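Local atomic coordinates of 16L protein (Yaba-like disease virus, PDB entry 6TQP), a protein that probably inhibits apoptosis in the infected cell as a viral Bcl-2-like protein that holds a bound peptide in a groove between its helices. Residues E127-A130 / L131-E135; P96-K99 / L100-S104; S63-C66 / S67-V71; K80-K83 / D84-E88; N18-V21 / F22-E26. One frame throughout, in Å; residues are numbered along the deposited sequence.

Contact 1. Residues E127-A130 / L131-E135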
loop_
_atom_site.group_PDB
_atom_site.type_symbol
_atom_site.label_atom_id
_atom_site.label_comp_id
_atom_site.label_asym_id
_atom_site.label_seq_id
_atom_site.Cartn_x
_atom_site.Cartn_y
_atom_site.Cartn_z
ATOM N N GLU A 127 -5.025 3.338 8.227
ATOM C CA GLU A 127 -5.946 2.298 8.681
ATOM C C GLU A 127 -6.956 1.945 7.595
ATOM O O GLU A 127 -7.155 0.769 7.271
ATOM C CB GLU A 127 -6.674 2.769 9.941
ATOM C CG GLU A 127 -5.856 2.675 11.207
ATOM C CD GLU A 127 -5.802 1.264 11.745
ATOM O OE1 GLU A 127 -6.644 0.436 11.324
ATOM O OE2 GLU A 127 -4.922 0.985 12.585
ATOM N N ASP A 128 -7.619 2.959 7.039
ATOM C CA ASP A 128 -8.687 2.719 6.077
ATOM C C ASP A 128 -8.177 1.989 4.840
ATOM O O ASP A 128 -8.803 1.029 4.378
ATOM C CB ASP A 128 -9.326 4.044 5.678
ATOM C CG ASP A 128 -10.132 4.664 6.796
ATOM O OD1 ASP A 128 -10.579 3.922 7.692
ATOM O OD2 ASP A 128 -10.325 5.905 6.773
ATOM N N ILE A 129 -7.048 2.427 4.283
ATOM C CA ILE A 129 -6.521 1.771 3.088
ATOM C C ILE A 129 -5.993 0.378 3.422
ATOM O O ILE A 129 -6.109 -0.552 2.612
ATOM C CB ILE A 129 -5.446 2.647 2.427
ATOM C CG1 ILE A 129 -6.065 3.970 1.966
ATOM C CG2 ILE A 129 -4.830 1.915 1.230
ATOM C CD1 ILE A 129 -5.063 4.941 1.393
ATOM N N ALA A 130 -5.407 0.201 4.612
ATOM C CA ALA A 130 -5.023 -1.145 5.034
ATOM C C ALA A 130 -6.242 -2.056 5.092
ATOM O O ALA A 130 -6.173 -3.227 4.703
ATOM C CB ALA A 130 -4.325 -1.098 6.398
ATOM N N LEU A 131 -7.372 -1.529 5.574
ATOM C CA LEU A 131 -8.591 -2.325 5.651
ATOM C C LEU A 131 -9.028 -2.772 4.266
ATOM O O LEU A 131 -9.328 -3.951 4.041
ATOM C CB LEU A 131 -9.709 -1.524 6.316
ATOM C CG LEU A 131 -9.728 -1.480 7.836
ATOM C CD1 LEU A 131 -10.785 -0.504 8.301
ATOM C CD2 LEU A 131 -9.983 -2.862 8.410
ATOM N N LYS A 132 -9.065 -1.839 3.319
ATOM C CA LYS A 132 -9.504 -2.177 1.971
ATOM C C LYS A 132 -8.530 -3.119 1.284
ATOM O O LYS A 132 -8.946 -4.012 0.540
ATOM C CB LYS A 132 -9.673 -0.913 1.139
ATOM C CG LYS A 132 -10.887 -0.084 1.485
ATOM C CD LYS A 132 -12.206 -0.817 1.273
ATOM C CE LYS A 132 -12.438 -1.108 -0.198
ATOM N NZ LYS A 132 -13.783 -1.702 -0.426
ATOM N N ILE A 133 -7.228 -2.940 1.507
ATOM C CA ILE A 133 -6.274 -3.864 0.907
ATOM C C ILE A 133 -6.462 -5.261 1.479
ATOM O O ILE A 133 -6.283 -6.265 0.771
ATOM C CB ILE A 133 -4.833 -3.354 1.105
ATOM C CG1 ILE A 133 -4.621 -2.086 0.275
ATOM C CG2 ILE A 133 -3.834 -4.425 0.730
ATOM C CD1 ILE A 133 -3.275 -1.403 0.534
ATOM N N SER A 134 -6.864 -5.352 2.749
ATOM C CA SER A 134 -6.984 -6.634 3.437
ATOM C C SER A 134 -8.215 -7.422 3.021
ATOM O O SER A 134 -8.303 -8.612 3.336
ATOM C CB SER A 134 -7.004 -6.417 4.952
ATOM O OG SER A 134 -8.207 -5.805 5.365
ATOM N N GLU A 135 -9.162 -6.811 2.323
ATOM C CA GLU A 135 -10.297 -7.578 1.836
ATOM C C GLU A 135 -9.789 -8.587 0.807
ATOM O O GLU A 135 -8.842 -8.313 0.063
ATOM C CB GLU A 135 -11.344 -6.622 1.252
ATOM C CG GLU A 135 -11.897 -5.615 2.288
ATOM C CD GLU A 135 -12.879 -4.598 1.691
ATOM O OE1 GLU A 135 -13.105 -4.647 0.463
ATOM O OE2 GLU A 135 -13.417 -3.763 2.461
#
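I133 leans back on I129 one helical turn earlier, in the closing turns of helix 120-134, part of the all-helical bundle of this Bcl-2-like protein. Traced outward, the I133 side chain starts with CB at 3.4 Å from I129 O. CG1 then passes still closer to that carbonyl oxygen, at 3.2 Å, because chi1 of -68° sets it beside the backbone N and opposite the carbonyl carbon. At the tip, CD1 turns across I129 and meets its CG2 branch at 3.7 Å. Two beta-branched isoleucines suit this buried side: their methyls fill the space between helices, while their forked CB atoms allow few rotamers and so keep the packing well defined. I86 and I102 cover I129, and I20 and I103 reach I133, so helices 76-92, 96-113 and 12-27 meet here. A130, with only a methyl, packs directly on I20, which probably allows helix 12-27 a close approach. The same I129 oxygen accepts the amide of I133, N to O 2.9 Å, as E127 O, D128 O and A130 O accept those of L131, K132 and S134. Polar groups take over outside. The K132 chain bends at chi2 and chi3 toward E135, and its NZ forms a salt bridge with E135 OE1 at 3.2 Å, meeting the syn side of that oxygen 29° out of the carboxylate plane.

Contact 2. Residues P96-K99 / L100-S104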
loop_
_atom_site.group_PDB
_atom_site.type_symbol
_atom_site.label_atom_id
_atom_site.label_comp_id
_atom_site.label_asym_id
_atom_site.label_seq_id
_atom_site.Cartn_x
_atom_site.Cartn_y
_atom_site.Cartn_z
ATOM N N PRO A 96 -4.006 -8.300 -6.745
ATOM C CA PRO A 96 -2.954 -8.312 -5.707
ATOM C C PRO A 96 -1.767 -7.432 -6.040
ATOM O O PRO A 96 -1.255 -6.724 -5.161
ATOM C CB PRO A 96 -2.562 -9.793 -5.633
ATOM C CG PRO A 96 -3.769 -10.521 -6.033
ATOM C CD PRO A 96 -4.433 -9.668 -7.097
ATOM N N SER A 97 -1.302 -7.457 -7.293
ATOM C CA SER A 97 -0.166 -6.630 -7.682
ATOM C C SER A 97 -0.472 -5.148 -7.506
ATOM O O SER A 97 0.406 -4.364 -7.127
ATOM C CB SER A 97 0.220 -6.937 -9.132
ATOM O OG SER A 97 -0.943 -6.954 -9.955
ATOM N N VAL A 98 -1.707 -4.735 -7.798
ATOM C CA VAL A 98 -2.089 -3.348 -7.555
ATOM C C VAL A 98 -1.994 -3.025 -6.068
ATOM O O VAL A 98 -1.541 -1.944 -5.678
ATOM C CB VAL A 98 -3.504 -3.072 -8.098
ATOM C CG1 VAL A 98 -3.967 -1.680 -7.705
ATOM C CG2 VAL A 98 -3.515 -3.222 -9.603
ATOM N N LYS A 99 -2.449 -3.944 -5.219
ATOM C CA LYS A 99 -2.398 -3.695 -3.783
ATOM C C LYS A 99 -0.967 -3.483 -3.324
ATOM O O LYS A 99 -0.696 -2.599 -2.506
ATOM C CB LYS A 99 -3.043 -4.853 -3.031
ATOM C CG LYS A 99 -4.557 -4.887 -3.182
ATOM C CD LYS A 99 -5.181 -6.110 -2.532
ATOM C CE LYS A 99 -6.721 -6.069 -2.611
ATOM N NZ LYS A 99 -7.371 -7.168 -1.815
ATOM N N LEU A 100 -0.032 -4.268 -3.855
ATOM C CA LEU A 100 1.367 -4.076 -3.492
ATOM C C LEU A 100 1.847 -2.701 -3.923
ATOM O O LEU A 100 2.492 -1.988 -3.147
ATOM C CB LEU A 100 2.222 -5.169 -4.117
ATOM C CG LEU A 100 1.995 -6.566 -3.533
ATOM C CD1 LEU A 100 2.801 -7.558 -4.297
ATOM C CD2 LEU A 100 2.380 -6.619 -2.043
ATOM N N ALA A 101 1.503 -2.291 -5.146
ATOM C CA ALA A 101 1.890 -0.963 -5.603
ATOM C C ALA A 101 1.322 0.115 -4.693
ATOM O O ALA A 101 1.996 1.111 -4.405
ATOM C CB ALA A 101 1.433 -0.736 -7.039
ATOM N N ILE A 102 0.086 -0.064 -4.218
ATOM C CA ILE A 102 -0.512 0.955 -3.356
ATOM C C ILE A 102 0.210 1.011 -2.005
ATOM O O ILE A 102 0.373 2.088 -1.418
ATOM C CB ILE A 102 -2.023 0.711 -3.202
ATOM C CG1 ILE A 102 -2.718 1.061 -4.523
ATOM C CG2 ILE A 102 -2.591 1.548 -2.066
ATOM C CD1 ILE A 102 -4.181 0.660 -4.581
ATOM N N ILE A 103 0.646 -0.132 -1.479
ATOM C CA ILE A 103 1.417 -0.086 -0.233
ATOM C C ILE A 103 2.678 0.738 -0.439
ATOM O O ILE A 103 3.041 1.568 0.400
ATOM C CB ILE A 103 1.744 -1.505 0.265
ATOM C CG1 ILE A 103 0.445 -2.234 0.607
ATOM C CG2 ILE A 103 2.689 -1.454 1.487
ATOM C CD1 ILE A 103 0.623 -3.722 0.865
ATOM N N SER A 104 3.349 0.546 -1.575
ATOM C CA SER A 104 4.522 1.362 -1.868
ATOM C C SER A 104 4.151 2.834 -1.991
ATOM O O SER A 104 4.909 3.713 -1.568
ATOM C CB SER A 104 5.201 0.883 -3.150
ATOM O OG SER A 104 5.637 -0.454 -3.027
#
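P96 O accepts the amide of L100 at an N-to-O distance of 3.0 Å and V98 O that of I102 at 2.9 Å, two of four successive bonds, with S97 to A101 and K99 to I103, that wind the first turns of helix 96-113. A proline fits the opening position, since the leading N-H groups of a helix have no carbonyl of the preceding turn to bond and P96 has none to offer. Among the side chains V98 and I102 make the apolar contact: V98 CG1 reaches I102 CD1 at 3.9 Å. The valine presents this branch because chi1 of 173° sends CG1 forward beside its own carbonyl carbon. I102 CG1 also lies 3.4 Å from V98 O, and I103 CG1 3.3 Å from K99 O. L100 faces elsewhere, its CG 3.6 Å from P96 O; its side chain packs on F143 and I144 of helix 137-148 and on I54. K99 runs straight out beyond CG, so its methylenes pack in the core against L90 while NZ hydrogen-bonds to I133 O near the end of helix 120-134. S97, V98, A101 and I102 also touch the bound peptide, S97 OG through a weak hydrogen bond. A face of valine, alanine and isoleucine with one serine suggests that this part of the groove wall holds the peptide largely through apolar contact, consistent with the Bcl-2 family.

Contact 3. Residues S63-C66 / S67-V71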
loop_
_atom_site.group_PDB
_atom_site.type_symbol
_atom_site.label_atom_id
_atom_site.label_comp_id
_atom_site.label_asym_id
_atom_site.label_seq_id
_atom_site.Cartn_x
_atom_site.Cartn_y
_atom_site.Cartn_z
ATOM N N SER A 63 6.054 9.145 -7.444
ATOM C CA SER A 63 6.174 10.575 -7.170
ATOM C C SER A 63 5.185 11.373 -8.005
ATOM O O SER A 63 4.644 12.385 -7.542
ATOM C CB SER A 63 7.595 11.068 -7.450
ATOM O OG SER A 63 8.544 10.422 -6.620
ATOM N N TYR A 64 4.956 10.942 -9.246
ATOM C CA TYR A 64 3.967 11.596 -10.096
ATOM C C TYR A 64 2.578 11.492 -9.481
ATOM O O TYR A 64 1.844 12.483 -9.394
ATOM C CB TYR A 64 4.011 10.969 -11.486
ATOM C CG TYR A 64 2.831 11.287 -12.388
ATOM C CD1 TYR A 64 2.710 12.527 -12.992
ATOM C CD2 TYR A 64 1.872 10.330 -12.661
ATOM C CE1 TYR A 64 1.647 12.814 -13.816
ATOM C CE2 TYR A 64 0.805 10.605 -13.484
ATOM C CZ TYR A 64 0.700 11.846 -14.067
ATOM O OH TYR A 64 -0.365 12.122 -14.897
ATOM N N ILE A 65 2.208 10.298 -9.022
ATOM C CA ILE A 65 0.918 10.125 -8.363
ATOM C C ILE A 65 0.812 11.066 -7.170
ATOM O O ILE A 65 -0.202 11.747 -6.974
ATOM C CB ILE A 65 0.736 8.659 -7.943
ATOM C CG1 ILE A 65 0.655 7.780 -9.196
ATOM C CG2 ILE A 65 -0.511 8.493 -7.059
ATOM C CD1 ILE A 65 0.726 6.294 -8.902
ATOM N N CYS A 66 1.864 11.111 -6.352
ATOM C CA CYS A 66 1.855 11.987 -5.191
ATOM C C CYS A 66 1.688 13.446 -5.595
ATOM O O CYS A 66 1.082 14.234 -4.859
ATOM C CB CYS A 66 3.144 11.797 -4.393
ATOM S SG CYS A 66 3.274 10.176 -3.586
ATOM N N SER A 67 2.248 13.837 -6.742
ATOM C CA SER A 67 2.018 15.192 -7.238
ATOM C C SER A 67 0.545 15.399 -7.555
ATOM O O SER A 67 -0.042 16.431 -7.211
ATOM C CB SER A 67 2.864 15.472 -8.482
ATOM O OG SER A 67 2.565 16.752 -9.000
ATOM N N LEU A 68 -0.073 14.426 -8.220
ATOM C CA LEU A 68 -1.500 14.535 -8.489
ATOM C C LEU A 68 -2.290 14.638 -7.192
ATOM O O LEU A 68 -3.214 15.452 -7.083
ATOM C CB LEU A 68 -1.981 13.332 -9.297
ATOM C CG LEU A 68 -1.391 13.140 -10.689
ATOM C CD1 LEU A 68 -2.003 11.887 -11.324
ATOM C CD2 LEU A 68 -1.633 14.348 -11.567
ATOM N N LEU A 69 -1.934 13.822 -6.197
ATOM C CA LEU A 69 -2.655 13.784 -4.927
ATOM C C LEU A 69 -2.367 14.988 -4.040
ATOM O O LEU A 69 -2.977 15.102 -2.969
ATOM C CB LEU A 69 -2.297 12.512 -4.158
ATOM C CG LEU A 69 -2.614 11.189 -4.841
ATOM C CD1 LEU A 69 -1.952 10.050 -4.080
ATOM C CD2 LEU A 69 -4.108 11.000 -4.915
ATOM N N LYS A 70 -1.450 15.866 -4.442
ATOM C CA LYS A 70 -1.086 17.049 -3.652
ATOM C C LYS A 70 -0.673 16.655 -2.232
ATOM O O LYS A 70 -1.138 17.225 -1.243
ATOM C CB LYS A 70 -2.240 18.051 -3.625
ATOM C CG LYS A 70 -2.806 18.382 -5.004
ATOM C CD LYS A 70 -4.180 19.047 -4.921
ATOM C CE LYS A 70 -4.083 20.484 -4.455
ATOM N NZ LYS A 70 -3.383 21.340 -5.454
ATOM N N VAL A 71 0.240 15.686 -2.136
ATOM C CA VAL A 71 0.606 15.136 -0.833
ATOM C C VAL A 71 1.272 16.161 0.063
ATOM O O VAL A 71 1.441 15.908 1.263
ATOM C CB VAL A 71 1.543 13.926 -0.981
ATOM C CG1 VAL A 71 0.848 12.822 -1.750
ATOM C CG2 VAL A 71 2.864 14.357 -1.631
#
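A Schellman motif finishes helix 38-68: C66 O receives the amide of V71 with N to O 3.2 Å, and within the turn K70 N bonds to S67 O. The reversal passes through K70, whose phi of 54° is positive; a lysine is less usual there than glycine, but the exposed corner leaves its charged chain in solvent. The two residues that bracket the motif also meet through their side chains, the hydrophobic contact expected of it. V71 points back at the helix and its CG1 lies 3.6 Å from C66 CB and 4.0 Å from C66 SG; the small cysteine and the branched valine fit together here. Before the cap, ordinary helical bonds join S63 O, Y64 O and I65 O to the amides of S67, L68 and L69. Y64 swings forward with chi1 of 166°, which carries its ring over the following turn: L68 CG sits 4.2 Å above one face, offset toward the rim, and L68 CD1 touches Y64 CE2 at 3.8 Å. On the buried side I65 and L69 run alongside each other in the same direction, I65 CG2 meeting L69 CD1 at 3.7 Å; both are bulky and aliphatic, as suits a buried place beside the peptide. Y64, I65, L68 and L69 in turn pack on the bound peptide, so this end of the helix forms one border of the groove. S63 OG hydrogen-bonds to K59 O. Around it, I65 rests on L105 and C66 on M108 of helix 96-113, while L69 reaches I82 and Q85 of helix 76-92.

Contact 4. Residues K80-K83 / D84-E88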
loop_
_atom_site.group_PDB
_atom_site.type_symbol
_atom_site.label_atom_id
_atom_site.label_comp_id
_atom_site.label_asym_id
_atom_site.label_seq_id
_atom_site.Cartn_x
_atom_site.Cartn_y
_atom_site.Cartn_z
ATOM N N LYS A 80 -8.467 13.358 3.373
ATOM C CA LYS A 80 -9.674 12.617 3.020
ATOM C C LYS A 80 -9.759 12.430 1.511
ATOM O O LYS A 80 -10.103 11.349 1.022
ATOM C CB LYS A 80 -10.903 13.363 3.547
ATOM C CG LYS A 80 -12.119 12.498 3.817
ATOM C CD LYS A 80 -13.101 12.555 2.670
ATOM C CE LYS A 80 -14.326 11.704 2.958
ATOM N NZ LYS A 80 -15.250 11.638 1.793
ATOM N N HIS A 81 -9.421 13.480 0.763
ATOM C CA HIS A 81 -9.395 13.419 -0.694
ATOM C C HIS A 81 -8.409 12.360 -1.187
ATOM O O HIS A 81 -8.720 11.583 -2.101
ATOM C CB HIS A 81 -9.039 14.808 -1.223
ATOM C CG HIS A 81 -9.302 15.007 -2.680
ATOM N ND1 HIS A 81 -10.349 14.406 -3.345
ATOM C CD2 HIS A 81 -8.663 15.772 -3.594
ATOM C CE1 HIS A 81 -10.332 14.781 -4.610
ATOM N NE2 HIS A 81 -9.320 15.610 -4.787
ATOM N N ILE A 82 -7.216 12.303 -0.590
ATOM C CA ILE A 82 -6.237 11.284 -0.979
ATOM C C ILE A 82 -6.791 9.891 -0.708
ATOM O O ILE A 82 -6.691 8.984 -1.545
ATOM C CB ILE A 82 -4.905 11.507 -0.237
ATOM C CG1 ILE A 82 -4.290 12.842 -0.653
ATOM C CG2 ILE A 82 -3.937 10.354 -0.504
ATOM C CD1 ILE A 82 -3.112 13.269 0.196
ATOM N N LYS A 83 -7.357 9.694 0.483
ATOM C CA LYS A 83 -7.893 8.386 0.838
ATOM C C LYS A 83 -8.906 7.931 -0.198
ATOM O O LYS A 83 -8.807 6.828 -0.746
ATOM C CB LYS A 83 -8.546 8.438 2.217
ATOM C CG LYS A 83 -9.121 7.103 2.698
ATOM C CD LYS A 83 -10.108 7.293 3.845
ATOM C CE LYS A 83 -11.541 7.397 3.347
ATOM N NZ LYS A 83 -12.091 6.073 2.954
ATOM N N ASP A 84 -9.889 8.777 -0.481
ATOM C CA ASP A 84 -10.955 8.379 -1.388
ATOM C C ASP A 84 -10.423 8.097 -2.788
ATOM O O ASP A 84 -10.896 7.170 -3.456
ATOM C CB ASP A 84 -12.039 9.453 -1.403
ATOM C CG ASP A 84 -12.775 9.537 -0.080
ATOM O OD1 ASP A 84 -12.865 8.505 0.616
ATOM O OD2 ASP A 84 -13.254 10.622 0.274
ATOM N N GLN A 85 -9.433 8.865 -3.250
ATOM C CA GLN A 85 -8.876 8.605 -4.577
ATOM C C GLN A 85 -8.145 7.267 -4.610
ATOM O O GLN A 85 -8.264 6.510 -5.582
ATOM C CB GLN A 85 -7.946 9.745 -5.001
ATOM C CG GLN A 85 -8.686 11.043 -5.312
ATOM C CD GLN A 85 -7.761 12.182 -5.696
ATOM O OE1 GLN A 85 -7.589 12.480 -6.879
ATOM N NE2 GLN A 85 -7.166 12.833 -4.699
ATOM N N ILE A 86 -7.406 6.936 -3.548
ATOM C CA ILE A 86 -6.692 5.664 -3.535
ATOM C C ILE A 86 -7.689 4.511 -3.435
ATOM O O ILE A 86 -7.604 3.515 -4.171
ATOM C CB ILE A 86 -5.652 5.647 -2.393
ATOM C CG1 ILE A 86 -4.561 6.687 -2.664
ATOM C CG2 ILE A 86 -5.028 4.277 -2.262
ATOM C CD1 ILE A 86 -3.557 6.888 -1.505
ATOM N N ILE A 87 -8.670 4.636 -2.539
ATOM C CA ILE A 87 -9.713 3.618 -2.436
ATOM C C ILE A 87 -10.400 3.419 -3.784
ATOM O O ILE A 87 -10.643 2.284 -4.212
ATOM C CB ILE A 87 -10.724 3.999 -1.334
ATOM C CG1 ILE A 87 -10.012 4.046 0.028
ATOM C CG2 ILE A 87 -11.937 3.065 -1.368
ATOM C CD1 ILE A 87 -10.811 3.514 1.195
ATOM N N GLU A 88 -10.741 4.511 -4.464
ATOM C CA GLU A 88 -11.414 4.394 -5.759
ATOM C C GLU A 88 -10.546 3.638 -6.765
ATOM O O GLU A 88 -11.029 2.757 -7.486
ATOM C CB GLU A 88 -11.772 5.784 -6.276
ATOM C CG GLU A 88 -12.497 5.761 -7.587
ATOM C CD GLU A 88 -12.998 7.125 -7.990
ATOM O OE1 GLU A 88 -13.452 7.892 -7.112
ATOM O OE2 GLU A 88 -12.932 7.423 -9.195
#
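K80 O, H81 O, I82 O and K83 O take the amides of D84, Q85, I86 and I87, the last at 2.8 Å from N to O with a nearly straight N-H...O angle of 176°, in regular turns of helix 76-92. H81 and Q85 stack. The Q85 amide lies over one face of the imidazole, the planes 16° apart, with NE2 3.4 Å above the plane and over its centre. That NE2 also gives a weak hydrogen bond to H81 O, at 3.3 Å, which helps to fix the turn of the amide. H81 ND1 hydrogen-bonds to an acidic side chain of the bound peptide, so the glutamine lies against a ring that binds the peptide, and also touches the peptide itself. D84 stands between two lysines: K83 NZ forms a long salt bridge with D84 OD1 at 3.5 Å, and K80 NZ one with D84 OD2, though the place of that oxygen is less sure. K83 bends at chi3 and chi4, bringing NZ to 3.4 Å from I87 CD1. On the inner side I82 CG2 meets I86 CD1 at 3.6 Å; I82 rests on L125, and I86 on I102 and L105. One helix thus combines an apolar inner face, a salt-bridge network in which K80 lies one turn before D84 and K83 next to it, and a face that meets the bound peptide, consistent with the ligand groove of Bcl-2-like proteins.

Contact 5. Residues N18-V21 / F22-E26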
loop_
_atom_site.group_PDB
_atom_site.type_symbol
_atom_site.label_atom_id
_atom_site.label_comp_id
_atom_site.label_asym_id
_atom_site.label_seq_id
_atom_site.Cartn_x
_atom_site.Cartn_y
_atom_site.Cartn_z
ATOM N N ASN A 18 -2.795 -5.867 9.813
ATOM C CA ASN A 18 -1.753 -5.620 10.806
ATOM C C ASN A 18 -0.404 -5.444 10.139
ATOM O O ASN A 18 0.389 -4.580 10.537
ATOM C CB ASN A 18 -1.708 -6.767 11.812
ATOM C CG ASN A 18 -2.842 -6.708 12.788
ATOM O OD1 ASN A 18 -3.462 -5.658 12.960
ATOM N ND2 ASN A 18 -3.122 -7.824 13.454
ATOM N N VAL A 19 -0.128 -6.245 9.107
ATOM C CA VAL A 19 1.170 -6.181 8.441
ATOM C C VAL A 19 1.345 -4.833 7.752
ATOM O O VAL A 19 2.423 -4.226 7.797
ATOM C CB VAL A 19 1.319 -7.358 7.452
ATOM C CG1 VAL A 19 2.499 -7.129 6.513
ATOM C CG2 VAL A 19 1.498 -8.673 8.211
ATOM N N ILE A 20 0.286 -4.332 7.116
ATOM C CA ILE A 20 0.399 -3.085 6.362
ATOM C C ILE A 20 0.655 -1.911 7.307
ATOM O O ILE A 20 1.533 -1.074 7.055
ATOM C CB ILE A 20 -0.858 -2.871 5.507
ATOM C CG1 ILE A 20 -0.913 -3.947 4.412
ATOM C CG2 ILE A 20 -0.853 -1.467 4.876
ATOM C CD1 ILE A 20 -2.221 -3.989 3.656
ATOM N N VAL A 21 -0.106 -1.833 8.396
ATOM C CA VAL A 21 0.086 -0.743 9.351
ATOM C C VAL A 21 1.492 -0.794 9.921
ATOM O O VAL A 21 2.176 0.231 10.023
ATOM C CB VAL A 21 -0.982 -0.807 10.456
ATOM C CG1 VAL A 21 -0.706 0.241 11.554
ATOM C CG2 VAL A 21 -2.355 -0.599 9.847
ATOM N N PHE A 22 1.947 -1.991 10.294
ATOM C CA PHE A 22 3.296 -2.148 10.819
ATOM C C PHE A 22 4.332 -1.701 9.798
ATOM O O PHE A 22 5.271 -0.962 10.123
ATOM C CB PHE A 22 3.517 -3.605 11.212
ATOM C CG PHE A 22 4.847 -3.864 11.860
ATOM C CD1 PHE A 22 5.975 -4.080 11.087
ATOM C CD2 PHE A 22 4.963 -3.904 13.240
ATOM C CE1 PHE A 22 7.204 -4.326 11.679
ATOM C CE2 PHE A 22 6.189 -4.146 13.842
ATOM C CZ PHE A 22 7.312 -4.354 13.063
ATOM N N TYR A 23 4.165 -2.130 8.545
ATOM C CA TYR A 23 5.135 -1.806 7.501
ATOM C C TYR A 23 5.200 -0.303 7.259
ATOM O O TYR A 23 6.287 0.295 7.237
ATOM C CB TYR A 23 4.765 -2.540 6.208
ATOM C CG TYR A 23 5.728 -2.252 5.078
ATOM C CD1 TYR A 23 7.081 -2.564 5.195
ATOM C CD2 TYR A 23 5.297 -1.649 3.911
ATOM C CE1 TYR A 23 7.968 -2.295 4.168
ATOM C CE2 TYR A 23 6.176 -1.379 2.879
ATOM C CZ TYR A 23 7.504 -1.710 3.005
ATOM O OH TYR A 23 8.361 -1.424 1.966
ATOM N N ILE A 24 4.041 0.325 7.062
ATOM C CA ILE A 24 4.003 1.767 6.836
ATOM C C ILE A 24 4.650 2.510 8.000
ATOM O O ILE A 24 5.434 3.445 7.794
ATOM C CB ILE A 24 2.550 2.220 6.594
ATOM C CG1 ILE A 24 1.999 1.584 5.308
ATOM C CG2 ILE A 24 2.456 3.747 6.516
ATOM C CD1 ILE A 24 2.764 1.912 4.033
ATOM N N ASN A 25 4.343 2.112 9.241
ATOM C CA ASN A 25 4.972 2.768 10.384
ATOM C C ASN A 25 6.480 2.565 10.368
ATOM O O ASN A 25 7.242 3.471 10.726
ATOM C CB ASN A 25 4.382 2.253 11.699
ATOM C CG ASN A 25 2.958 2.726 11.931
ATOM O OD1 ASN A 25 2.510 3.715 11.342
ATOM N ND2 ASN A 25 2.238 2.024 12.795
ATOM N N GLU A 26 6.931 1.381 9.955
ATOM C CA GLU A 26 8.361 1.118 9.869
ATOM C C GLU A 26 9.027 2.032 8.843
ATOM O O GLU A 26 10.148 2.511 9.059
ATOM C CB GLU A 26 8.592 -0.360 9.539
ATOM C CG GLU A 26 10.035 -0.730 9.209
ATOM C CD GLU A 26 10.263 -2.238 9.183
ATOM O OE1 GLU A 26 9.992 -2.903 10.205
ATOM O OE2 GLU A 26 10.714 -2.759 8.143
#
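V21 and N25 lie side by side one turn apart, the valine's CG1 branch meeting N25 ND2 at 3.7 Å. V21 loses the most surface to the next turn, followed by F22 and I20. Its chi1 of 174° turns CG1 forward along the helix, toward the asparagine, and leaves CG2 to face A130. The N25 amide folds back toward the preceding turn as well, CG 3.2 Å from V21 O, but ND2 reaches that oxygen at too poor an angle for a hydrogen bond; the carbonyl is taken instead by the backbone N of N25 at 3.0 Å. Valine suits this partly exposed place: one methyl meets the polar neighbour, the other a nearby helix. F22 touches the earlier turn through its root: CB lies 3.3 Å from N18 O, which accepts the F22 amide. The ring then departs, because chi1 of -176° points CG away from the backbone N and carries it to E32, L36 and L44, where two leucines suit an aromatic ring. I20 and I24 point the same way, I20 CG2 4.2 Å from I24 CG1, and I24 CG1 lies 3.2 Å from I20 O. N18 ND2 hydrogen-bonds to E40 OE2. Helix 12-27 lies among three others here: I20 and V21 rest on A130 of helix 120-134, I24 on I106 of helix 96-113, and Y23 packs against C51 of helix 38-68 and I103 of helix 96-113.

Overall arrangement
From the N terminus the order is contact 5, contact 3, contact 4, contact 2 and contact 1, each on its own helix and each closing local turns. They follow in series, so none nests in or crosses another; the fold is tied by packing between them and, between contacts 1 and 2, by a hydrogen bond as well. Contact 1 touches contacts 2, 4 and 5, meeting contact 4 also through K132 against I87. Contact 2 packs on contact 5, where I103 meets I24, and on contact 4. Contact 3 joins through contact 4, V71 lying near I82, while its centre is about 21 Å from that of contact 5. Contacts 2, 3 and 4 together line the peptide groove; contacts 1 and 5 belong to helices 120-134 and 12-27.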